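Local coordinates for dihydropyrimidine amidohydrolase (Dictyostelium discoideum, PDB 2FTW), which catalyses the reversible, zinc-dependent hydrolytic ring opening of dihydropyrimidines, the second step of reductive pyrimidine degradation, working as a homotetramer, at residues K203-L206 with E207-I210; M283-D287 with W288-A292; F385-Y388 with P389-R393. All coordinates share one frame; numbering follows the deposited sequence.

Contact 1. Residues K203-L206 with E207-I210; sequences KKML and EMGI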
loop_
_atom_site.group_PDB
_atom_site.type_symbol
_atom_site.label_atom_id
_atom_site.label_comp_id
_atom_site.label_asym_id
_atom_site.label_seq_id
_atom_site.Cartn_x
_atom_site.Cartn_y
_atom_site.Cartn_z
ATOM N N LYS A 203 -23.174 10.343 22.204
ATOM C CA LYS A 203 -24.298 11.304 22.204
ATOM C C LYS A 203 -25.268 11.066 21.036
ATOM O O LYS A 203 -26.486 11.055 21.210
ATOM C CB LYS A 203 -23.752 12.747 22.143
ATOM C CG LYS A 203 -24.799 13.844 22.347
ATOM C CD LYS A 203 -24.168 15.246 22.396
ATOM C CE LYS A 203 -25.211 16.351 22.128
ATOM N NZ LYS A 203 -26.304 16.425 23.158
ATOM N N LYS A 204 -24.712 10.864 19.847
ATOM C CA LYS A 204 -25.508 10.608 18.653
ATOM C C LYS A 204 -26.302 9.303 18.726
ATOM O O LYS A 204 -27.477 9.266 18.382
ATOM C CB LYS A 204 -24.610 10.559 17.425
ATOM C CG LYS A 204 -25.393 10.444 16.126
ATOM C CD LYS A 204 -24.500 10.257 14.941
ATOM C CE LYS A 204 -25.291 10.371 13.641
ATOM N NZ LYS A 204 -24.454 9.982 12.482
ATOM N N MET A 205 -25.650 8.227 19.136
ATOM C CA MET A 205 -26.310 6.924 19.149
ATOM C C MET A 205 -27.476 6.916 20.128
ATOM O O MET A 205 -28.576 6.511 19.764
ATOM C CB MET A 205 -25.317 5.801 19.463
ATOM C CG MET A 205 -24.452 5.375 18.269
ATOM S SD MET A 205 -25.337 5.123 16.709
ATOM C CE MET A 205 -25.049 6.674 15.864
ATOM N N LEU A 206 -27.232 7.398 21.349
ATOM C CA LEU A 206 -28.270 7.484 22.383
ATOM C C LEU A 206 -29.427 8.412 21.978
ATOM O O LEU A 206 -30.582 8.070 22.205
ATOM C CB LEU A 206 -27.670 7.932 23.720
ATOM C CG LEU A 206 -26.749 6.963 24.461
ATOM C CD1 LEU A 206 -26.131 7.668 25.644
ATOM C CD2 LEU A 206 -27.491 5.712 24.913
ATOM N N GLU A 207 -29.115 9.560 21.366
ATOM C CA GLU A 207 -30.131 10.472 20.791
ATOM C C GLU A 207 -31.007 9.849 19.700
ATOM O O GLU A 207 -32.126 10.307 19.471
ATOM C CB GLU A 207 -29.470 11.724 20.188
ATOM C CG GLU A 207 -29.204 12.844 21.188
ATOM C CD GLU A 207 -28.333 13.979 20.633
ATOM O OE1 GLU A 207 -28.074 14.011 19.405
ATOM O OE2 GLU A 207 -27.910 14.844 21.442
ATOM N N MET A 208 -30.475 8.855 18.988
ATOM C CA MET A 208 -31.237 8.119 17.979
ATOM C C MET A 208 -32.072 6.993 18.600
ATOM O O MET A 208 -32.808 6.308 17.888
ATOM C CB MET A 208 -30.298 7.518 16.933
ATOM C CG MET A 208 -29.707 8.550 15.995
ATOM S SD MET A 208 -28.522 7.887 14.813
ATOM C CE MET A 208 -29.556 6.798 13.863
ATOM N N GLY A 209 -31.936 6.791 19.914
ATOM C CA GLY A 209 -32.621 5.697 20.618
ATOM C C GLY A 209 -31.943 4.333 20.514
ATOM O O GLY A 209 -32.545 3.308 20.867
ATOM N N ILE A 210 -30.690 4.311 20.054
ATOM C CA ILE A 210 -29.936 3.063 19.905
ATOM C C ILE A 210 -29.187 2.806 21.220
ATOM O O ILE A 210 -28.005 3.153 21.370
ATOM C CB ILE A 210 -28.983 3.111 18.682
ATOM C CG1 ILE A 210 -29.753 3.519 17.411
ATOM C CG2 ILE A 210 -28.292 1.754 18.458
ATOM C CD1 ILE A 210 -28.860 3.855 16.199
#

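Contact 2. Residues M283-D287 with W288-A292; sequences MWNHD and WRHAA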
loop_
_atom_site.group_PDB
_atom_site.type_symbol
_atom_site.label_atom_id
_atom_site.label_comp_id
_atom_site.label_asym_id
_atom_site.label_seq_id
_atom_site.Cartn_x
_atom_site.Cartn_y
_atom_site.Cartn_z
ATOM N N MET A 283 -22.501 -8.439 19.534
ATOM C CA MET A 283 -23.176 -7.237 20.061
ATOM C C MET A 283 -24.559 -6.993 19.430
ATOM O O MET A 283 -25.352 -6.213 19.962
ATOM C CB MET A 283 -22.285 -5.988 19.903
ATOM C CG MET A 283 -21.162 -5.896 20.943
ATOM S SD MET A 283 -20.017 -4.509 20.676
ATOM C CE MET A 283 -19.174 -5.061 19.196
ATOM N N TRP A 284 -24.836 -7.657 18.304
ATOM C CA TRP A 284 -26.155 -7.619 17.669
ATOM C C TRP A 284 -27.031 -8.811 18.055
ATOM O O TRP A 284 -28.110 -8.979 17.494
ATOM C CB TRP A 284 -26.034 -7.553 16.142
ATOM C CG TRP A 284 -25.748 -6.182 15.616
ATOM C CD1 TRP A 284 -26.630 -5.337 15.009
ATOM C CD2 TRP A 284 -24.486 -5.501 15.642
ATOM N NE1 TRP A 284 -25.995 -4.168 14.644
ATOM C CE2 TRP A 284 -24.681 -4.240 15.026
ATOM C CE3 TRP A 284 -23.212 -5.835 16.119
ATOM C CZ2 TRP A 284 -23.656 -3.307 14.885
ATOM C CZ3 TRP A 284 -22.175 -4.899 15.971
ATOM C CH2 TRP A 284 -22.414 -3.647 15.363
ATOM N N ASN A 285 -26.576 -9.637 18.998
ATOM C CA ASN A 285 -27.381 -10.768 19.490
ATOM C C ASN A 285 -28.710 -10.269 20.076
ATOM O O ASN A 285 -28.761 -9.268 20.795
ATOM C CB ASN A 285 -26.581 -11.588 20.528
ATOM C CG ASN A 285 -27.207 -12.955 20.826
ATOM O OD1 ASN A 285 -28.170 -13.063 21.585
ATOM N ND2 ASN A 285 -26.641 -14.001 20.245
ATOM N N HIS A 286 -29.799 -10.949 19.745
ATOM C CA HIS A 286 -31.116 -10.541 20.233
ATOM C C HIS A 286 -31.227 -10.619 21.767
ATOM O O HIS A 286 -32.001 -9.873 22.382
ATOM C CB HIS A 286 -32.211 -11.338 19.521
ATOM C CG HIS A 286 -32.353 -10.985 18.068
ATOM N ND1 HIS A 286 -31.435 -11.368 17.112
ATOM C CD2 HIS A 286 -33.294 -10.264 17.410
ATOM C CE1 HIS A 286 -31.807 -10.908 15.931
ATOM N NE2 HIS A 286 -32.933 -10.234 16.084
ATOM N N ASP A 287 -30.443 -11.488 22.391
ATOM C CA ASP A 287 -30.365 -11.526 23.849
ATOM C C ASP A 287 -29.479 -10.382 24.382
ATOM O O ASP A 287 -28.293 -10.304 24.053
ATOM C CB ASP A 287 -29.828 -12.883 24.298
ATOM C CG ASP A 287 -29.986 -13.113 25.779
ATOM O OD1 ASP A 287 -29.138 -12.626 26.548
ATOM O OD2 ASP A 287 -30.940 -13.817 26.179
ATOM N N TRP A 288 -30.060 -9.497 25.194
ATOM C CA TRP A 288 -29.323 -8.363 25.759
ATOM C C TRP A 288 -28.111 -8.813 26.573
ATOM O O TRP A 288 -27.026 -8.230 26.458
ATOM C CB TRP A 288 -30.219 -7.473 26.639
ATOM C CG TRP A 288 -29.542 -6.183 26.951
ATOM C CD1 TRP A 288 -29.609 -5.038 26.222
ATOM C CD2 TRP A 288 -28.621 -5.925 28.019
ATOM N NE1 TRP A 288 -28.820 -4.069 26.783
ATOM C CE2 TRP A 288 -28.188 -4.588 27.880
ATOM C CE3 TRP A 288 -28.120 -6.691 29.082
ATOM C CZ2 TRP A 288 -27.285 -3.997 28.760
ATOM C CZ3 TRP A 288 -27.222 -6.090 29.966
ATOM C CH2 TRP A 288 -26.815 -4.761 29.794
ATOM N N ARG A 289 -28.291 -9.844 27.393
ATOM C CA ARG A 289 -27.222 -10.308 28.274
ATOM C C ARG A 289 -26.003 -10.748 27.464
ATOM O O ARG A 289 -24.865 -10.369 27.761
ATOM C CB ARG A 289 -27.720 -11.458 29.172
ATOM C CG ARG A 289 -26.792 -11.806 30.345
ATOM C CD ARG A 289 -25.735 -12.857 29.969
ATOM N NE ARG A 289 -24.855 -13.215 31.087
ATOM C CZ ARG A 289 -23.738 -12.569 31.441
ATOM N NH1 ARG A 289 -23.329 -11.485 30.792
ATOM N NH2 ARG A 289 -23.016 -13.015 32.470
ATOM N N HIS A 290 -26.255 -11.552 26.443
ATOM C CA HIS A 290 -25.199 -12.075 25.589
ATOM C C HIS A 290 -24.484 -10.924 24.884
ATOM O O HIS A 290 -23.251 -10.860 24.876
ATOM C CB HIS A 290 -25.807 -13.041 24.570
ATOM C CG HIS A 290 -24.803 -13.872 23.840
ATOM N ND1 HIS A 290 -24.077 -13.395 22.770
ATOM C CD2 HIS A 290 -24.414 -15.157 24.017
ATOM C CE1 HIS A 290 -23.284 -14.348 22.318
ATOM N NE2 HIS A 290 -23.466 -15.428 23.060
ATOM N N ALA A 291 -25.272 -10.011 24.319
ATOM C CA ALA A 291 -24.743 -8.838 23.620
ATOM C C ALA A 291 -23.852 -7.964 24.502
ATOM O O ALA A 291 -22.711 -7.671 24.139
ATOM C CB ALA A 291 -25.882 -8.018 23.038
ATOM N N ALA A 292 -24.386 -7.548 25.651
ATOM C CA ALA A 292 -23.650 -6.726 26.625
ATOM C C ALA A 292 -22.366 -7.379 27.166
ATOM O O ALA A 292 -21.425 -6.681 27.564
ATOM C CB ALA A 292 -24.560 -6.359 27.780
#

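Contact 3. Residues F385-Y388 with P389-R393; sequences FNIY and PRKGR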
loop_
_atom_site.group_PDB
_atom_site.type_symbol
_atom_site.label_atom_id
_atom_site.label_comp_id
_atom_site.label_asym_id
_atom_site.label_seq_id
_atom_site.Cartn_x
_atom_site.Cartn_y
_atom_site.Cartn_z
ATOM N N PHE A 385 9.252 -5.610 27.750
ATOM C CA PHE A 385 9.129 -5.095 29.115
ATOM C C PHE A 385 10.350 -5.432 29.978
ATOM O O PHE A 385 10.315 -5.292 31.193
ATOM C CB PHE A 385 7.807 -5.563 29.741
ATOM C CG PHE A 385 6.600 -5.011 29.031
ATOM C CD1 PHE A 385 6.243 -3.678 29.195
ATOM C CD2 PHE A 385 5.883 -5.788 28.130
ATOM C CE1 PHE A 385 5.142 -3.130 28.503
ATOM C CE2 PHE A 385 4.776 -5.264 27.434
ATOM C CZ PHE A 385 4.405 -3.932 27.621
ATOM N N ASN A 386 11.416 -5.884 29.329
ATOM C CA ASN A 386 12.749 -6.017 29.938
ATOM C C ASN A 386 12.841 -7.001 31.096
ATOM O O ASN A 386 13.339 -6.680 32.158
ATOM C CB ASN A 386 13.315 -4.657 30.358
ATOM C CG ASN A 386 14.836 -4.669 30.427
ATOM O OD1 ASN A 386 15.474 -5.573 29.880
ATOM N ND2 ASN A 386 15.419 -3.680 31.097
ATOM N N ILE A 387 12.331 -8.205 30.866
ATOM C CA ILE A 387 12.397 -9.295 31.845
ATOM C C ILE A 387 12.849 -10.592 31.149
ATOM O O ILE A 387 12.635 -11.685 31.650
ATOM C CB ILE A 387 11.035 -9.459 32.566
ATOM C CG1 ILE A 387 9.920 -9.782 31.556
ATOM C CG2 ILE A 387 10.731 -8.195 33.377
ATOM C CD1 ILE A 387 8.526 -9.609 32.053
ATOM N N TYR A 388 13.485 -10.429 29.985
ATOM C CA TYR A 388 14.124 -11.510 29.230
ATOM C C TYR A 388 15.622 -11.550 29.580
ATOM O O TYR A 388 16.250 -10.504 29.739
ATOM C CB TYR A 388 13.921 -11.233 27.748
ATOM C CG TYR A 388 14.428 -12.276 26.763
ATOM C CD1 TYR A 388 13.637 -13.360 26.393
ATOM C CD2 TYR A 388 15.672 -12.141 26.160
ATOM C CE1 TYR A 388 14.087 -14.302 25.471
ATOM C CE2 TYR A 388 16.133 -13.076 25.233
ATOM C CZ TYR A 388 15.336 -14.149 24.891
ATOM O OH TYR A 388 15.786 -15.068 23.964
ATOM N N PRO A 389 16.207 -12.759 29.709
ATOM C CA PRO A 389 15.606 -14.066 29.491
ATOM C C PRO A 389 15.169 -14.763 30.794
ATOM O O PRO A 389 14.881 -15.960 30.769
ATOM C CB PRO A 389 16.747 -14.827 28.828
ATOM C CG PRO A 389 17.984 -14.266 29.506
ATOM C CD PRO A 389 17.615 -12.916 30.093
ATOM N N ARG A 390 15.128 -14.036 31.915
ATOM C CA ARG A 390 14.550 -14.572 33.154
ATOM C C ARG A 390 13.165 -15.156 32.894
ATOM O O ARG A 390 12.848 -16.244 33.367
ATOM C CB ARG A 390 14.449 -13.481 34.230
ATOM C CG ARG A 390 13.627 -13.867 35.450
ATOM C CD ARG A 390 13.775 -12.855 36.578
ATOM N NE ARG A 390 13.027 -13.263 37.765
ATOM C CZ ARG A 390 12.896 -12.534 38.879
ATOM N NH1 ARG A 390 13.461 -11.330 38.984
ATOM N NH2 ARG A 390 12.198 -13.017 39.900
ATOM N N LYS A 391 12.348 -14.401 32.155
ATOM C CA LYS A 391 11.046 -14.879 31.653
ATOM C C LYS A 391 11.111 -15.058 30.131
ATOM O O LYS A 391 11.976 -14.476 29.456
ATOM C CB LYS A 391 9.932 -13.906 32.036
ATOM C CG LYS A 391 9.770 -13.659 33.573
ATOM C CD LYS A 391 9.450 -14.930 34.360
ATOM C CE LYS A 391 9.174 -14.611 35.843
ATOM N NZ LYS A 391 9.390 -15.782 36.758
ATOM N N GLY A 392 10.226 -15.896 29.599
ATOM C CA GLY A 392 10.139 -16.116 28.151
ATOM C C GLY A 392 11.268 -16.893 27.488
ATOM O O GLY A 392 11.454 -16.805 26.273
ATOM N N ARG A 393 12.019 -17.675 28.256
ATOM C CA ARG A 393 13.028 -18.546 27.658
ATOM C C ARG A 393 13.355 -19.757 28.521
ATOM O O ARG A 393 13.515 -19.645 29.729
ATOM C CB ARG A 393 14.314 -17.768 27.357
ATOM C CG ARG A 393 15.306 -18.589 26.541
ATOM C CD ARG A 393 16.292 -17.739 25.804
ATOM N NE ARG A 393 17.125 -18.514 24.879
ATOM C CZ ARG A 393 16.815 -18.829 23.621
ATOM N NH1 ARG A 393 15.662 -18.475 23.072
ATOM N NH2 ARG A 393 17.679 -19.527 22.903
#

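Contact 1. Residues K203-L206 with E207-I210
Lys203 and Glu207, one helical turn apart, form the charged part of this contact: NZ of Lys203 lies 2.8 Å from OE2 of Glu207, a hydrogen-bonded salt bridge that meets the carboxylate oxygen nearly head-on along its C-O bond. The lysine chain runs extended to CE and then bends (chi4 63°), which turns the ammonium group back to the acid. Its methylene carbons lie against the same oxygen, with CG of Lys203 3.4 Å from OE2 of Glu207. Both residues are exposed, so solvent probably screens much of the attraction.

The backbone bonds record how helix 195-207 ends. Glu207 N still bonds to Lys203 O in the regular i to i+4 pattern, and Met208 N to Lys204 O. Beyond these the chain closes in a Schellman motif: Ile210 N reaches back to Met205 O at 3.1 Å, and Gly209 N bonds to Leu206 O at 3.0 Å. Gly209 makes the reversal with a positive phi of 81°, a conformation that favours glycine.

Apolar contacts lie on the methionine side of the helix end. CE of Met205 touches SD of Met208 at 3.8 Å, the two chains running side by side in the same direction. SD of Met205 also lies 3.8 Å from CD1 of Ile210, again alongside. Bends at chi2 and chi3 fold the Met205 chain so that its sulfur meets the isoleucine while its methyl meets the second methionine. Glu483 of the second subunit packs on Met205 and Ile210, and Leu484 of that subunit on Met208.

Contact 2. Residues M283-D287 with W288-A292
Asn285 lays its side-chain amide over one face of the His290 imidazole, its ND2 standing 3.6 Å above the ring plane and displaced toward the rim. The closest atom pair is Asn285 ND2 to His290 ND1, also at 3.6 Å. Amide and ring planes are 26° apart, so the amide lies tilted but not far from parallel to the ring, although the side chains themselves cross at about a right angle. With CG of His290 anti to the backbone N (chi1 -167°), the ring lies beside Asn285. Its ND1 is buried here and has no polar partner in the model.

The other end of the same amide is held by the backbone: Asn285 OD1 accepts from Asp287 N at 2.9 Å, closing an Asx turn that leads into helix 288-292. Asp287 is the N-cap of that helix. Its OD1 takes the His290 N-H at 3.1 Å on the anti lone pair, at an N-H...O angle of 159°. The same oxygen lies 3.0 Å from Arg289 N, and CB of Arg289 comes within 3.2 Å of it, so the carboxylate sits close against the first turn. The N-terminal end of this short helix may modestly stabilise the carboxylate's negative charge.

The first regular helical bond follows, Ala291 N to Asp287 O at 3.0 Å. Ala291 turns its methyl back to the incoming chain, CB lying 3.6 Å from Met283 O. Arg490 of the second subunit hydrogen-bonds to Asn285 O, whereas Phe294 and Phe424 of the same chain meet the His290 ring.

Contact 3. Residues F385-Y388 with P389-R393
Tyr388 and Pro389 form the closely packed part; the peptide between them is cis (CA atoms 3.0 Å apart), which places the proline ring over the phenol. In this CH-pi contact CB of Pro389 is 3.9 Å from the Tyr388 ring centroid and 8° off its normal, hence over the face. At the ring edge, Gly392 O lies 3.7 Å from CE1 of Tyr388. Buried Arg393 crosses the phenol obliquely, its CD 3.3 Å from Tyr388 OH. That hydroxyl hydrogen-bonds to Asp21 of the third subunit, while Arg393 forms salt bridges with Asp395 through NE and with Asp21 of its own chain through NH1.

This is a cis-proline turn, following the Schellman motif that ends helix 370-384 with Asn386 (positive phi) at C-prime; Lys391 N closes it on Ile387 O at 2.8 Å.

The looser, solvent-facing side belongs to Arg390, partly exposed, which meets Ile387 O through CB at 3.6 Å and extends away to a salt bridge with Asp399.

In sequence the turn links helix 370-384 to strand 402-406; in space Ala382 of the helix touches Ile387 and Tyr388, and Phe96 of strand 94-101 touches Ile387 and Lys391.

How the contacts relate
The three contacts follow one another along the chain, in the order of their numbers. Contacts 1 and 2 are neighbours, their centres 18 Å apart and nearest atoms about 7 Å apart without touching. Helix 214-219 lies between them in sequence and is touched by Met205 and by Met283 and Trp284; both contacts also meet the C-terminal part of the second subunit. Contact 3 lies on the opposite side of the chain's centre, 47 Å and 40 Å from their centres, in the segment following helix 370-384, and it meets the third subunit instead. One chain thus meets two different partners of the homotetramer through contacts on opposite sides of its centre.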